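Local coordinates for dextranase (Pseudarthrobacter oxydans, PDB 6NZS), which catalyses the endohydrolysis of (1->6)-alpha-D-glucosidic linkages in dextran, at residues A[203-206]-A[207-210]; A[230-234]-A[235-239]; A[562-565]-A[566-570]. One frame throughout, in Å; residues are numbered along the deposited sequence.

Contact 1 (A[203-206]-A[207-210])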
ATOM      1  N   VAL A 203     -20.231   4.647  11.299  1.00 12.05           N
ATOM      2  CA  VAL A 203     -19.987   5.526  12.439  1.00 12.49           C
ATOM      3  C   VAL A 203     -20.895   5.092  13.582  1.00 13.57           C
ATOM      4  O   VAL A 203     -22.122   5.228  13.478  1.00 14.31           O
ATOM      5  CB  VAL A 203     -20.246   6.999  12.085  1.00 12.69           C
ATOM      6  CG1 VAL A 203     -19.974   7.886  13.301  1.00 15.35           C
ATOM      7  CG2 VAL A 203     -19.379   7.433  10.899  1.00 13.31           C
ATOM      8  N   PRO A 204     -20.350   4.603  14.691  1.00 13.75           N
ATOM      9  CA  PRO A 204     -21.213   4.103  15.765  1.00 13.72           C
ATOM     10  C   PRO A 204     -21.903   5.235  16.505  1.00 16.58           C
ATOM     11  O   PRO A 204     -21.406   6.361  16.590  1.00 17.82           O
ATOM     12  CB  PRO A 204     -20.244   3.345  16.682  1.00 16.86           C
ATOM     13  CG  PRO A 204     -18.900   3.892  16.398  1.00 15.96           C
ATOM     14  CD  PRO A 204     -18.916   4.500  15.019  1.00 12.74           C
ATOM     15  N   THR A 205     -23.094   4.927  17.004  1.00 16.74           N
ATOM     16  CA  THR A 205     -23.793   5.771  17.961  1.00 19.74           C
ATOM     17  C   THR A 205     -24.083   4.938  19.200  1.00 17.47           C
ATOM     18  O   THR A 205     -23.834   3.732  19.238  1.00 19.39           O
ATOM     19  CB  THR A 205     -25.109   6.315  17.390  1.00 20.78           C
ATOM     20  OG1 THR A 205     -26.085   5.268  17.375  1.00 20.86           O
ATOM     21  CG2 THR A 205     -24.919   6.850  15.981  1.00 21.99           C
ATOM     22  N   GLU A 206     -24.632   5.602  20.220  1.00 24.43           N
ATOM     23  CA  GLU A 206     -25.016   4.900  21.439  1.00 25.13           C
ATOM     24  C   GLU A 206     -26.059   3.821  21.183  1.00 25.84           C
ATOM     25  O   GLU A 206     -26.239   2.937  22.026  1.00 26.08           O
ATOM     26  CB  GLU A 206     -25.537   5.894  22.479  1.00 27.72           C
ATOM     27  CG  GLU A 206     -24.493   6.888  22.978  1.00 29.59           C
ATOM     28  CD  GLU A 206     -23.535   6.282  23.990  1.00 36.08           C
ATOM     29  OE1 GLU A 206     -22.454   6.870  24.222  1.00 34.56           O
ATOM     30  OE2 GLU A 206     -23.860   5.214  24.554  1.00 42.10           O
ATOM     31  N   GLU A 207     -26.755   3.877  20.047  1.00 24.31           N
ATOM     32  CA  GLU A 207     -27.681   2.815  19.675  1.00 23.35           C
ATOM     33  C   GLU A 207     -26.985   1.598  19.087  1.00 20.63           C
ATOM     34  O   GLU A 207     -27.612   0.540  18.972  1.00 22.40           O
ATOM     35  CB  GLU A 207     -28.731   3.351  18.699  1.00 25.95           C
ATOM     36  CG  GLU A 207     -29.584   4.463  19.288  1.00 29.77           C
ATOM     37  CD  GLU A 207     -30.902   4.625  18.566  1.00 43.41           C
ATOM     38  OE1 GLU A 207     -30.947   4.352  17.346  1.00 44.12           O
ATOM     39  OE2 GLU A 207     -31.890   5.023  19.221  1.00 47.67           O
ATOM     40  N   SER A 208     -25.706   1.714  18.720  1.00 19.43           N
ATOM     41  CA  SER A 208     -24.977   0.590  18.144  1.00 19.64           C
ATOM     42  C   SER A 208     -24.557  -0.438  19.185  1.00 19.31           C
ATOM     43  O   SER A 208     -24.292  -1.593  18.828  1.00 20.40           O
ATOM     44  CB  SER A 208     -23.724   1.096  17.414  1.00 15.79           C
ATOM     45  OG  SER A 208     -24.022   2.186  16.553  1.00 18.59           O
ATOM     46  N   GLY A 209     -24.482  -0.044  20.441  1.00 18.62           N
ATOM     47  CA  GLY A 209     -23.989  -0.908  21.495  1.00 17.21           C
ATOM     48  C   GLY A 209     -23.372  -0.056  22.585  1.00 16.26           C
ATOM     49  O   GLY A 209     -23.338   1.165  22.507  1.00 18.26           O
ATOM     50  N   SER A 210     -22.879  -0.733  23.617  1.00 17.41           N
ATOM     51  CA  SER A 210     -22.166  -0.020  24.665  1.00 16.25           C
ATOM     52  C   SER A 210     -20.830   0.474  24.121  1.00 15.71           C
ATOM     53  O   SER A 210     -20.179  -0.211  23.326  1.00 16.02           O
ATOM     54  CB  SER A 210     -21.947  -0.921  25.881  1.00 15.77           C
ATOM     55  OG  SER A 210     -21.250  -2.100  25.538  1.00 16.55           O
TER
HETATM   56  O   HOH W   1     -24.276   3.547  13.818  1.00 18.86           O
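The Pro204 ring brings its CB to 4.0 Å from Ser208 OG, and otherwise lies against the beta-helix, where it packs on Ile229 and Tyr231 of strand 229-232 and on Trp253 and Tyr255 of strand 253-256. Just after it the chain makes a type I beta turn from Thr205 to Ser208, closed by Ser208 N donating to Thr205 O at 2.8 Å. Ser208 folds back toward the start of the turn: Thr205 N donates to Ser208 OG at 2.9 Å, nearly straight at 162°, and the hydroxyl also lies 3.5 Å from Pro204 CA. A water donates a hydrogen bond to Val203 O and shares another with Ser208 OG, linking the turn to the residue two before it.

Thr205 works in the other direction. With chi1 at 75°, OG1 sits between its own backbone N and carbonyl carbon and leans forward over the turn, where Glu207 N reaches it at 3.1 Å; this is an ST turn. The Thr205 and Glu207 side chains run alongside each other, Glu207 CB lying 3.5 Å from Thr205 OG1. Gly209 has backbone angles at which a CB would be jammed against Ser208 O, which calls for glycine.

The loop joins helix 196-202 to strand 211-212. The Glu206 carboxylate bonds to Tyr213 OH, and Ser208 O takes a bond from Lys252 NZ.

Two hydroxyls thus accept backbone N-H groups, one at the first residue of the turn and one at its third; these main-chain donors of a surface loop are satisfied within the turn, which probably also limits the rotation of both hydroxyls.

Contact 2 (A[230-234]-A[235-239])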
ATOM      1  N   ILE A 230     -15.135   0.492  20.984  1.00 12.36           N
ATOM      2  CA  ILE A 230     -14.118   1.426  21.449  1.00 12.65           C
ATOM      3  C   ILE A 230     -14.090   2.573  20.453  1.00 12.66           C
ATOM      4  O   ILE A 230     -13.820   2.361  19.262  1.00 12.46           O
ATOM      5  CB  ILE A 230     -12.743   0.761  21.592  1.00 12.84           C
ATOM      6  CG1 ILE A 230     -12.827  -0.434  22.549  1.00 14.33           C
ATOM      7  CG2 ILE A 230     -11.727   1.779  22.094  1.00 14.96           C
ATOM      8  CD1 ILE A 230     -11.579  -1.291  22.577  1.00 14.99           C
ATOM      9  N   TYR A 231     -14.390   3.779  20.933  1.00 12.15           N
ATOM     10  CA  TYR A 231     -14.610   4.954  20.094  1.00 12.13           C
ATOM     11  C   TYR A 231     -13.553   5.982  20.464  1.00 13.03           C
ATOM     12  O   TYR A 231     -13.571   6.519  21.576  1.00 13.29           O
ATOM     13  CB  TYR A 231     -16.009   5.495  20.381  1.00 13.04           C
ATOM     14  CG  TYR A 231     -16.507   6.631  19.506  1.00 13.09           C
ATOM     15  CD1 TYR A 231     -15.847   7.853  19.451  1.00 13.71           C
ATOM     16  CD2 TYR A 231     -17.677   6.485  18.766  1.00 14.34           C
ATOM     17  CE1 TYR A 231     -16.326   8.888  18.668  1.00 13.58           C
ATOM     18  CE2 TYR A 231     -18.157   7.511  17.979  1.00 15.82           C
ATOM     19  CZ  TYR A 231     -17.475   8.708  17.936  1.00 15.78           C
ATOM     20  OH  TYR A 231     -17.957   9.741  17.152  1.00 18.69           O
ATOM     21  N   PHE A 232     -12.634   6.259  19.538  1.00 11.78           N
ATOM     22  CA  PHE A 232     -11.588   7.255  19.756  1.00 13.09           C
ATOM     23  C   PHE A 232     -12.068   8.587  19.193  1.00 13.89           C
ATOM     24  O   PHE A 232     -12.158   8.761  17.973  1.00 13.34           O
ATOM     25  CB  PHE A 232     -10.279   6.838  19.093  1.00 12.07           C
ATOM     26  CG  PHE A 232      -9.585   5.698  19.778  1.00 11.88           C
ATOM     27  CD1 PHE A 232      -9.868   4.385  19.426  1.00 13.11           C
ATOM     28  CD2 PHE A 232      -8.623   5.937  20.752  1.00 12.76           C
ATOM     29  CE1 PHE A 232      -9.222   3.331  20.048  1.00 13.31           C
ATOM     30  CE2 PHE A 232      -7.965   4.881  21.375  1.00 12.65           C
ATOM     31  CZ  PHE A 232      -8.268   3.580  21.022  1.00 13.10           C
ATOM     32  N   LYS A 233     -12.387   9.521  20.081  1.00 13.32           N
ATOM     33  CA  LYS A 233     -12.738  10.867  19.671  1.00 12.05           C
ATOM     34  C   LYS A 233     -11.499  11.557  19.110  1.00 13.07           C
ATOM     35  O   LYS A 233     -10.376  11.081  19.297  1.00 13.23           O
ATOM     36  CB  LYS A 233     -13.280  11.642  20.877  1.00 15.40           C
ATOM     37  CG  LYS A 233     -14.658  11.172  21.328  1.00 16.55           C
ATOM     38  CD  LYS A 233     -15.270  12.096  22.372  1.00 25.45           C
ATOM     39  CE  LYS A 233     -14.566  11.978  23.709  1.00 32.21           C
ATOM     40  NZ  LYS A 233     -15.164  12.892  24.730  1.00 37.36           N
ATOM     41  N   PRO A 234     -11.673  12.677  18.410  1.00 12.56           N
ATOM     42  CA  PRO A 234     -10.498  13.423  17.944  1.00 12.16           C
ATOM     43  C   PRO A 234      -9.567  13.721  19.111  1.00 13.65           C
ATOM     44  O   PRO A 234     -10.010  14.057  20.215  1.00 15.00           O
ATOM     45  CB  PRO A 234     -11.099  14.700  17.344  1.00 12.31           C
ATOM     46  CG  PRO A 234     -12.467  14.294  16.924  1.00 14.85           C
ATOM     47  CD  PRO A 234     -12.934  13.300  17.961  1.00 13.77           C
ATOM     48  N   GLY A 235      -8.274  13.578  18.866  1.00 12.76           N
ATOM     49  CA  GLY A 235      -7.276  13.682  19.909  1.00 12.93           C
ATOM     50  C   GLY A 235      -6.130  12.735  19.619  1.00 12.90           C
ATOM     51  O   GLY A 235      -6.081  12.092  18.573  1.00 14.17           O
ATOM     52  N   THR A 236      -5.199  12.655  20.567  1.00 13.63           N
ATOM     53  CA  THR A 236      -4.015  11.817  20.425  1.00 13.01           C
ATOM     54  C   THR A 236      -3.955  10.794  21.550  1.00 14.69           C
ATOM     55  O   THR A 236      -4.199  11.128  22.715  1.00 15.65           O
ATOM     56  CB  THR A 236      -2.735  12.671  20.419  1.00 15.33           C
ATOM     57  OG1 THR A 236      -2.775  13.566  19.301  1.00 15.85           O
ATOM     58  CG2 THR A 236      -1.483  11.792  20.329  1.00 15.71           C
ATOM     59  N   TYR A 237      -3.612   9.557  21.190  1.00 13.64           N
ATOM     60  CA  TYR A 237      -3.599   8.425  22.107  1.00 14.09           C
ATOM     61  C   TYR A 237      -2.331   7.612  21.875  1.00 17.32           C
ATOM     62  O   TYR A 237      -1.856   7.497  20.743  1.00 15.83           O
ATOM     63  CB  TYR A 237      -4.835   7.534  21.889  1.00 13.59           C
ATOM     64  CG  TYR A 237      -6.131   8.319  21.832  1.00 11.96           C
ATOM     65  CD1 TYR A 237      -6.560   8.924  20.651  1.00 11.98           C
ATOM     66  CD2 TYR A 237      -6.927   8.456  22.963  1.00 13.51           C
ATOM     67  CE1 TYR A 237      -7.741   9.656  20.605  1.00 13.50           C
ATOM     68  CE2 TYR A 237      -8.114   9.166  22.928  1.00 15.09           C
ATOM     69  CZ  TYR A 237      -8.520   9.766  21.752  1.00 13.59           C
ATOM     70  OH  TYR A 237      -9.698  10.478  21.736  1.00 15.72           O
ATOM     71  N   SER A 238      -1.783   7.039  22.950  1.00 16.48           N
ATOM     72  CA  SER A 238      -0.486   6.370  22.903  1.00 17.75           C
ATOM     73  C   SER A 238      -0.561   5.025  23.615  1.00 16.61           C
ATOM     74  O   SER A 238      -0.863   4.973  24.812  1.00 20.11           O
ATOM     75  CB  SER A 238       0.590   7.242  23.561  1.00 17.60           C
ATOM     76  OG  SER A 238       1.799   6.512  23.706  1.00 22.16           O
ATOM     77  N   MET A 239      -0.265   3.943  22.891  1.00 15.13           N
ATOM     78  CA  MET A 239      -0.161   2.620  23.502  1.00 16.33           C
ATOM     79  C   MET A 239       1.238   2.318  24.021  1.00 19.82           C
ATOM     80  O   MET A 239       1.395   1.419  24.855  1.00 18.42           O
ATOM     81  CB  MET A 239      -0.580   1.525  22.514  1.00 15.98           C
ATOM     82  CG  MET A 239      -2.075   1.488  22.201  1.00 17.56           C
ATOM     83  SD  MET A 239      -2.546  -0.004  21.309  1.00 15.32           S
ATOM     84  CE  MET A 239      -4.066   0.529  20.523  1.00 14.08           C
TER
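Phe232 presents the edge of its ring to the face of Tyr237, a T-shaped stack with centroids 4.9 Å apart and planes at 79°. The touching atom is Phe232 CD2, which stands 3.5 Å above the middle of the tyrosine ring and is 3.6 Å from Tyr237 CG. CE2 follows it at the same face, so one side of the phenylalanine ring does the work. Chi1 of -72° places the phenylalanine CG opposite its own carbonyl carbon and beside its backbone N, which carries the ring over to the second strand. Val262 and Phe266 of later strands also touch Phe232.

At Lys233 the backbone takes over. Tyr237 OH donates to Lys233 O at 2.6 Å, a short bond, with the hydroxyl 44° out of the carbonyl plane; the same oxygen lies at the edge of the tyrosine ring, in its plane. The ring is thus held by a hydrogen bond at its rim and by the phenyl edge on its face. The lysine chain turns away, only its CB approaching Tyr237 OH, at 3.9 Å.

This is a turn between successive parallel strands of the beta-helix, as in the pectate-lyase-like solenoids: strand 229-232 pairs with 211-212 and 253-256, strand 235-238 with 217-218 and 260-263, and the two aromatic rings fill the inside of the bend.

Pro234 then leads round the corner to Gly235, whose backbone angles would jam a CB against Pro234 O. Beyond it, Tyr237 packs on Val262 of strand 260-263, the neighbour of its own strand.

Contact 3 (A[562-565]-A[566-570])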
ATOM      1  N   ASP A 562       7.356  -8.415 -33.405  1.00 21.74           N
ATOM      2  CA  ASP A 562       8.817  -8.416 -33.283  1.00 22.70           C
ATOM      3  C   ASP A 562       9.322  -7.386 -32.268  1.00 24.30           C
ATOM      4  O   ASP A 562      10.409  -6.825 -32.418  1.00 23.54           O
ATOM      5  CB  ASP A 562       9.498  -8.241 -34.647  1.00 26.32           C
ATOM      6  CG  ASP A 562      10.945  -8.707 -34.650  1.00 29.83           C
ATOM      7  OD1 ASP A 562      11.289  -9.623 -33.873  1.00 33.88           O
ATOM      8  OD2 ASP A 562      11.740  -8.151 -35.440  1.00 37.61           O
ATOM      9  N   ASN A 563       8.541  -7.131 -31.214  1.00 18.67           N
ATOM     10  CA  ASN A 563       8.938  -6.187 -30.174  1.00 15.35           C
ATOM     11  C   ASN A 563       8.771  -6.775 -28.775  1.00 12.82           C
ATOM     12  O   ASN A 563       8.680  -6.019 -27.800  1.00 12.91           O
ATOM     13  CB  ASN A 563       8.158  -4.873 -30.300  1.00 14.91           C
ATOM     14  CG  ASN A 563       6.672  -5.048 -30.031  1.00 13.41           C
ATOM     15  OD1 ASN A 563       6.199  -6.168 -29.845  1.00 12.95           O
ATOM     16  ND2 ASN A 563       5.935  -3.946 -29.993  1.00 14.93           N
ATOM     17  N   TRP A 564       8.737  -8.105 -28.653  1.00 13.32           N
ATOM     18  CA  TRP A 564       8.326  -8.761 -27.417  1.00 12.12           C
ATOM     19  C   TRP A 564       9.455  -9.410 -26.630  1.00 11.97           C
ATOM     20  O   TRP A 564       9.309  -9.584 -25.417  1.00 11.73           O
ATOM     21  CB  TRP A 564       7.247  -9.830 -27.703  1.00 13.34           C
ATOM     22  CG  TRP A 564       7.731 -10.908 -28.629  1.00 14.28           C
ATOM     23  CD1 TRP A 564       7.624 -10.927 -29.986  1.00 15.46           C
ATOM     24  CD2 TRP A 564       8.431 -12.100 -28.261  1.00 13.87           C
ATOM     25  NE1 TRP A 564       8.210 -12.066 -30.490  1.00 16.30           N
ATOM     26  CE2 TRP A 564       8.715 -12.802 -29.453  1.00 13.63           C
ATOM     27  CE3 TRP A 564       8.832 -12.653 -27.042  1.00 12.78           C
ATOM     28  CZ2 TRP A 564       9.390 -14.022 -29.457  1.00 14.43           C
ATOM     29  CZ3 TRP A 564       9.510 -13.859 -27.048  1.00 15.05           C
ATOM     30  CH2 TRP A 564       9.782 -14.531 -28.250  1.00 15.53           C
ATOM     31  N   ALA A 565      10.561  -9.788 -27.272  1.00 12.49           N
ATOM     32  CA  ALA A 565      11.504 -10.712 -26.656  1.00 11.01           C
ATOM     33  C   ALA A 565      12.376 -10.025 -25.598  1.00 12.09           C
ATOM     34  O   ALA A 565      12.267  -8.819 -25.343  1.00 12.09           O
ATOM     35  CB  ALA A 565      12.318 -11.436 -27.728  1.00 13.86           C
ATOM     36  N   ASP A 566      13.254 -10.814 -24.964  1.00 12.58           N
ATOM     37  CA  ASP A 566      13.959 -10.328 -23.779  1.00 11.73           C
ATOM     38  C   ASP A 566      14.841  -9.121 -24.078  1.00 11.69           C
ATOM     39  O   ASP A 566      14.958  -8.219 -23.237  1.00 12.93           O
ATOM     40  CB  ASP A 566      14.721 -11.447 -23.049  1.00 13.50           C
ATOM     41  CG  ASP A 566      15.756 -12.171 -23.919  1.00 14.15           C
ATOM     42  OD1 ASP A 566      15.824 -11.972 -25.149  1.00 14.33           O
ATOM     43  OD2 ASP A 566      16.513 -12.969 -23.335  1.00 21.84           O
ATOM     44  N   HIS A 567      15.437  -9.070 -25.270  1.00 12.40           N
ATOM     45  CA  HIS A 567      16.284  -7.964 -25.699  1.00 12.69           C
ATOM     46  C   HIS A 567      15.512  -6.906 -26.474  1.00 13.16           C
ATOM     47  O   HIS A 567      16.127  -5.966 -26.998  1.00 13.41           O
ATOM     48  CB  HIS A 567      17.416  -8.504 -26.586  1.00 14.28           C
ATOM     49  CG  HIS A 567      16.929  -9.236 -27.800  1.00 15.24           C
ATOM     50  ND1 HIS A 567      16.727  -8.619 -29.015  1.00 16.98           N
ATOM     51  CD2 HIS A 567      16.587 -10.536 -27.977  1.00 20.05           C
ATOM     52  CE1 HIS A 567      16.291  -9.506 -29.891  1.00 21.78           C
ATOM     53  NE2 HIS A 567      16.190 -10.674 -29.285  1.00 23.12           N
ATOM     54  N   GLN A 568      14.196  -7.044 -26.569  1.00 12.52           N
ATOM     55  CA  GLN A 568      13.320  -6.113 -27.255  1.00 12.62           C
ATOM     56  C   GLN A 568      12.496  -5.347 -26.225  1.00 11.47           C
ATOM     57  O   GLN A 568      12.647  -5.537 -25.016  1.00 11.03           O
ATOM     58  CB  GLN A 568      12.426  -6.860 -28.252  1.00 13.29           C
ATOM     59  CG  GLN A 568      13.234  -7.783 -29.185  1.00 14.34           C
ATOM     60  CD  GLN A 568      12.389  -8.477 -30.239  1.00 18.80           C
ATOM     61  OE1 GLN A 568      11.337  -9.043 -29.942  1.00 16.58           O
ATOM     62  NE2 GLN A 568      12.856  -8.442 -31.485  1.00 23.12           N
ATOM     63  N   LEU A 569      11.620  -4.475 -26.723  1.00 10.27           N
ATOM     64  CA  LEU A 569      10.891  -3.563 -25.842  1.00  9.45           C
ATOM     65  C   LEU A 569      10.097  -4.309 -24.770  1.00 10.78           C
ATOM     66  O   LEU A 569      10.028  -3.861 -23.622  1.00 10.63           O
ATOM     67  CB  LEU A 569       9.975  -2.658 -26.666  1.00 11.80           C
ATOM     68  CG  LEU A 569       9.164  -1.629 -25.868  1.00 10.37           C
ATOM     69  CD1 LEU A 569      10.086  -0.613 -25.168  1.00 13.10           C
ATOM     70  CD2 LEU A 569       8.177  -0.915 -26.773  1.00 14.06           C
ATOM     71  N   GLY A 570       9.484  -5.446 -25.118  1.00 11.25           N
ATOM     72  CA  GLY A 570       8.631  -6.132 -24.154  1.00 10.89           C
ATOM     73  C   GLY A 570       9.380  -6.851 -23.049  1.00 10.16           C
ATOM     74  O   GLY A 570       8.793  -7.131 -21.994  1.00 11.21           O
TER
HETATM   75  O   HOH W   2      11.399 -11.517 -31.593  1.00 31.06           O
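Gln568 OE1 is gripped by three donors. Ala565 N meets it at 2.9 Å, in the carbonyl plane on a lone pair and nearly straight at 169°; Trp564 N gives a weak, bent bond at 3.0 Å; and a water donates to it as well. The same water donates to Asp562 OD1, which also accepts from Gln568 NE2 at 3.1 Å. That bond lies in the amide plane but arrives from above the carboxylate, and the two planes stand 69° apart. Extended beyond CG, the glutamine chain carries its amide back across the loop, with OE1 over one face of the Trp564 ring. A leucine here would probably leave Ala565 N without its acceptor and Asp562 OD1 without the amide N-H it receives.

The backbone completes the fold-back: Gln568 N bonds to Ala565 O, closing a type I beta turn, and Gly570 N donates to Asn563 O at 2.9 Å.

The loop runs between strands 555-556 and 582-585. Trp564 meets the rings of Trp579 and Trp582, Asn563 bonds to Glu555, and Leu569 O and Gly570 O take bonds from Trp510 and Tyr550, tying it to strands 509-510 and 545-552.

Contacts 1 and 2 lie on one side of the chain's centre, with their own centres about 17 Å apart, and they touch: Pro204 O packs 3.7 Å from Tyr231 CE2, so contact 1 leans on strand 229-232, the strand contact 2 uses. Contact 3 is on the opposite side, its centre about 54 Å from that of contact 2. Contact 1 is a surface loop held by hydroxyls and backbone. Contact 2 spans the turn between two strands, with a buried aromatic pair and an exposed outer side. Contact 3, partly buried, resembles contact 1 in wrapping a type I turn with side-chain polar groups and a water, but uses an amide and a carboxylate where contact 1 uses hydroxyls.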